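PDB 4QTQ: XAC2610 protein from Xanthomonas axonopodis pv. citri, which probably serves as an immunity protein that inhibits a peptidoglycan hydrolase associated with the bacterium's type IV secretion system, and binds calcium. Local coordinates for residues G27-S36 against C47-P58. Numbering follows the deposited sequence.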
loop_
_atom_site.group_PDB
_atom_site.type_symbol
_atom_site.label_atom_id
_atom_site.label_comp_id
_atom_site.label_asym_id
_atom_site.label_seq_id
_atom_site.Cartn_x
_atom_site.Cartn_y
_atom_site.Cartn_z
ATOM N N GLY A 27 2.493 -4.951 19.234
ATOM C CA GLY A 27 1.365 -5.592 19.913
ATOM C C GLY A 27 0.367 -6.277 18.987
ATOM O O GLY A 27 -0.657 -6.782 19.450
ATOM N N ILE A 28 0.658 -6.279 17.685
ATOM C CA ILE A 28 -0.131 -7.025 16.708
ATOM C C ILE A 28 0.720 -8.193 16.255
ATOM O O ILE A 28 1.856 -8.000 15.816
ATOM C CB ILE A 28 -0.501 -6.158 15.491
ATOM C CG1 ILE A 28 -1.389 -4.980 15.921
ATOM C CG2 ILE A 28 -1.226 -6.992 14.440
ATOM C CD1 ILE A 28 -1.466 -3.856 14.908
ATOM N N ALA A 29 0.183 -9.404 16.371
ATOM C CA ALA A 29 0.936 -10.596 15.983
ATOM C C ALA A 29 0.641 -10.887 14.531
ATOM O O ALA A 29 -0.519 -10.855 14.111
ATOM C CB ALA A 29 0.563 -11.785 16.852
ATOM N N VAL A 30 1.692 -11.154 13.762
ATOM C CA VAL A 30 1.547 -11.468 12.347
ATOM C C VAL A 30 2.380 -12.700 12.022
ATOM O O VAL A 30 3.571 -12.764 12.364
ATOM C CB VAL A 30 2.006 -10.315 11.428
ATOM C CG1 VAL A 30 1.696 -10.657 9.972
ATOM C CG2 VAL A 30 1.336 -9.004 11.813
ATOM N N SER A 31 1.737 -13.678 11.391
ATOM C CA SER A 31 2.429 -14.868 10.918
ATOM C C SER A 31 2.228 -15.027 9.422
ATOM O O SER A 31 1.218 -14.601 8.877
ATOM C CB SER A 31 1.947 -16.119 11.659
ATOM O OG SER A 31 0.578 -16.390 11.407
ATOM N N VAL A 32 3.208 -15.635 8.773
ATOM C CA VAL A 32 3.157 -15.914 7.346
ATOM C C VAL A 32 3.400 -17.410 7.177
ATOM O O VAL A 32 4.294 -17.967 7.816
ATOM C CB VAL A 32 4.245 -15.138 6.559
ATOM C CG1 VAL A 32 4.142 -15.432 5.063
ATOM C CG2 VAL A 32 4.141 -13.639 6.811
ATOM N N HIS A 33 2.580 -18.047 6.347
ATOM C CA HIS A 33 2.741 -19.441 5.995
ATOM C C HIS A 33 2.779 -19.519 4.461
ATOM O O HIS A 33 1.766 -19.267 3.802
ATOM C CB HIS A 33 1.577 -20.244 6.592
ATOM C CG HIS A 33 1.126 -19.733 7.928
ATOM N ND1 HIS A 33 1.644 -20.198 9.117
ATOM C CD2 HIS A 33 0.235 -18.767 8.258
ATOM C CE1 HIS A 33 1.077 -19.556 10.122
ATOM N NE2 HIS A 33 0.218 -18.682 9.628
ATOM N N ALA A 34 3.943 -19.839 3.905
ATOM C CA ALA A 34 4.127 -19.875 2.459
ATOM C C ALA A 34 5.156 -20.917 2.092
ATOM O O ALA A 34 6.292 -20.859 2.559
ATOM C CB ALA A 34 4.572 -18.514 1.942
ATOM N N GLN A 35 4.746 -21.851 1.241
ATOM C CA GLN A 35 5.607 -22.912 0.734
ATOM C C GLN A 35 5.982 -22.611 -0.718
ATOM O O GLN A 35 5.319 -21.824 -1.392
ATOM C CB GLN A 35 4.867 -24.259 0.777
ATOM C CG GLN A 35 4.003 -24.510 2.011
ATOM C CD GLN A 35 4.822 -24.808 3.251
ATOM O OE1 GLN A 35 5.524 -25.817 3.309
ATOM N NE2 GLN A 35 4.727 -23.938 4.259
ATOM N N SER A 36 7.039 -23.253 -1.196
ATOM C CA SER A 36 7.402 -23.232 -2.620
ATOM C C SER A 36 7.632 -21.823 -3.178
ATOM O O SER A 36 7.307 -21.543 -4.331
ATOM C CB SER A 36 6.327 -23.942 -3.453
ATOM O OG SER A 36 6.038 -25.226 -2.930
ATOM N N CYS A 47 6.314 -15.545 -3.144
ATOM C CA CYS A 47 5.458 -16.634 -2.704
ATOM C C CYS A 47 4.098 -16.500 -3.347
ATOM O O CYS A 47 3.298 -15.659 -2.935
ATOM C CB CYS A 47 5.296 -16.586 -1.188
ATOM S SG CYS A 47 6.872 -16.665 -0.324
ATOM N N ASN A 48 3.825 -17.321 -4.352
ATOM C CA ASN A 48 2.511 -17.283 -5.004
ATOM C C ASN A 48 1.786 -18.632 -5.091
ATOM O O ASN A 48 0.958 -18.845 -5.988
ATOM C CB ASN A 48 2.613 -16.624 -6.377
ATOM C CG ASN A 48 3.504 -17.379 -7.315
ATOM O OD1 ASN A 48 4.069 -18.414 -6.965
ATOM N ND2 ASN A 48 3.639 -16.866 -8.521
ATOM N N ARG A 49 2.094 -19.527 -4.153
ATOM C CA ARG A 49 1.320 -20.742 -3.961
ATOM C C ARG A 49 0.576 -20.639 -2.629
ATOM O O ARG A 49 1.043 -21.106 -1.580
ATOM C CB ARG A 49 2.222 -21.967 -4.033
ATOM C CG ARG A 49 2.734 -22.233 -5.446
ATOM C CD ARG A 49 1.927 -23.315 -6.151
ATOM N NE ARG A 49 2.317 -24.635 -5.667
ATOM C CZ ARG A 49 3.430 -25.282 -6.021
ATOM N NH1 ARG A 49 4.290 -24.746 -6.885
ATOM N NH2 ARG A 49 3.691 -26.474 -5.505
ATOM N N SER A 50 -0.579 -19.987 -2.704
ATOM C CA SER A 50 -1.515 -19.835 -1.592
ATOM C C SER A 50 -0.852 -19.340 -0.326
ATOM O O SER A 50 -1.031 -19.935 0.734
ATOM C CB SER A 50 -2.232 -21.154 -1.317
ATOM O OG SER A 50 -2.668 -21.732 -2.526
ATOM N N PRO A 51 -0.098 -18.231 -0.421
ATOM C CA PRO A 51 0.497 -17.693 0.793
ATOM C C PRO A 51 -0.603 -17.197 1.726
ATOM O O PRO A 51 -1.622 -16.708 1.247
ATOM C CB PRO A 51 1.341 -16.526 0.279
ATOM C CG PRO A 51 0.608 -16.064 -0.923
ATOM C CD PRO A 51 0.081 -17.315 -1.568
ATOM N N VAL A 52 -0.390 -17.338 3.034
ATOM C CA VAL A 52 -1.355 -16.894 4.048
ATOM C C VAL A 52 -0.669 -15.912 4.982
ATOM O O VAL A 52 0.398 -16.204 5.504
ATOM C CB VAL A 52 -1.891 -18.073 4.886
ATOM C CG1 VAL A 52 -2.788 -17.575 6.018
ATOM C CG2 VAL A 52 -2.639 -19.060 3.996
ATOM N N VAL A 53 -1.283 -14.749 5.174
ATOM C CA VAL A 53 -0.832 -13.784 6.164
ATOM C C VAL A 53 -1.921 -13.713 7.229
ATOM O O VAL A 53 -3.055 -13.308 6.943
ATOM C CB VAL A 53 -0.603 -12.403 5.538
ATOM C CG1 VAL A 53 -0.334 -11.354 6.613
ATOM C CG2 VAL A 53 0.545 -12.472 4.529
ATOM N N GLU A 54 -1.584 -14.143 8.443
ATOM C CA GLU A 54 -2.536 -14.158 9.548
ATOM C C GLU A 54 -2.205 -13.056 10.549
ATOM O O GLU A 54 -1.075 -12.978 11.032
ATOM C CB GLU A 54 -2.536 -15.505 10.259
ATOM C CG GLU A 54 -3.728 -15.677 11.184
ATOM C CD GLU A 54 -3.655 -16.943 11.995
ATOM O OE1 GLU A 54 -2.868 -16.988 12.974
ATOM O OE2 GLU A 54 -4.413 -17.880 11.663
ATOM N N VAL A 55 -3.210 -12.229 10.853
ATOM C CA VAL A 55 -3.057 -11.048 11.712
ATOM C C VAL A 55 -3.965 -11.188 12.939
ATOM O O VAL A 55 -5.178 -11.419 12.808
ATOM C CB VAL A 55 -3.425 -9.755 10.948
ATOM C CG1 VAL A 55 -3.219 -8.524 11.821
ATOM C CG2 VAL A 55 -2.623 -9.639 9.657
ATOM N N THR A 56 -3.376 -11.044 14.122
ATOM C CA THR A 56 -4.106 -11.117 15.373
ATOM C C THR A 56 -3.988 -9.792 16.113
ATOM O O THR A 56 -2.969 -9.520 16.739
ATOM C CB THR A 56 -3.548 -12.222 16.293
ATOM O OG1 THR A 56 -3.437 -13.463 15.577
ATOM C CG2 THR A 56 -4.448 -12.393 17.523
ATOM N N PHE A 57 -5.020 -8.959 16.022
ATOM C CA PHE A 57 -5.059 -7.697 16.766
ATOM C C PHE A 57 -5.309 -8.009 18.238
ATOM O O PHE A 57 -5.896 -9.045 18.541
ATOM C CB PHE A 57 -6.159 -6.791 16.208
ATOM C CG PHE A 57 -5.934 -6.389 14.763
ATOM C CD1 PHE A 57 -4.963 -5.438 14.436
ATOM C CD2 PHE A 57 -6.671 -6.969 13.737
ATOM C CE1 PHE A 57 -4.738 -5.072 13.113
ATOM C CE2 PHE A 57 -6.457 -6.605 12.413
ATOM C CZ PHE A 57 -5.489 -5.653 12.102
ATOM N N PRO A 58 -4.843 -7.144 19.164
ATOM C CA PRO A 58 -5.057 -7.449 20.588
ATOM C C PRO A 58 -6.532 -7.616 20.938
ATOM O O PRO A 58 -7.349 -6.755 20.583
ATOM C CB PRO A 58 -4.493 -6.219 21.322
ATOM C CG PRO A 58 -3.645 -5.516 20.345
ATOM C CD PRO A 58 -4.143 -5.864 18.971
HETATM O O HOH W 1 -1.467 -13.860 13.825
HETATM O O HOH W 2 3.528 -19.550 -1.659
HETATM O O HOH W 3 1.891 -22.005 1.166
HETATM O O HOH W 4 5.879 -19.416 -4.938
#
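Ile-28 reaches Phe-57 and Val-55 with separate branches: Ile-28 CD1 meets the edge of the Phe-57 ring, 3.9 Å from Phe-57 CD1, while chi1 of -63° places CG1 beside the backbone N and leaves CG2 anti to it, 3.6 Å from Val-55 CG1. Next, Ala-29, Ser-31 and His-33 each exchange two N-H...O bonds, with Thr-56, Glu-54 and Val-52, joining the central strands of a four-stranded antiparallel sheet. The Ala-29 methyl lies beside Thr-56 CB, and Thr-56 OG1 shares a water with Ala-29 O. Val-30 and Val-32 turn their branched, strand-favouring side chains to the buried face with Val-53 and Val-55, toward Leu-70 and Ile-94; Val-30 CG1 lies 4.0 Å from Val-53 CG1. Ala-34 CB is compact enough to fit beside Cys-47 SG, half of the disulfide to Cys-37. Beyond it, waters replace direct pairing: one joins Gln-35 O to Arg-49 N and O. Ser-36 OG finally lies over one face of the Arg-49 guanidinium, offset toward its rim. The ladder thus satisfies the backbone, the valine face supplies burial, and the mixed face of Ala-29, Ser-31, His-33, Val-52, Glu-54 and Thr-56 tolerates water.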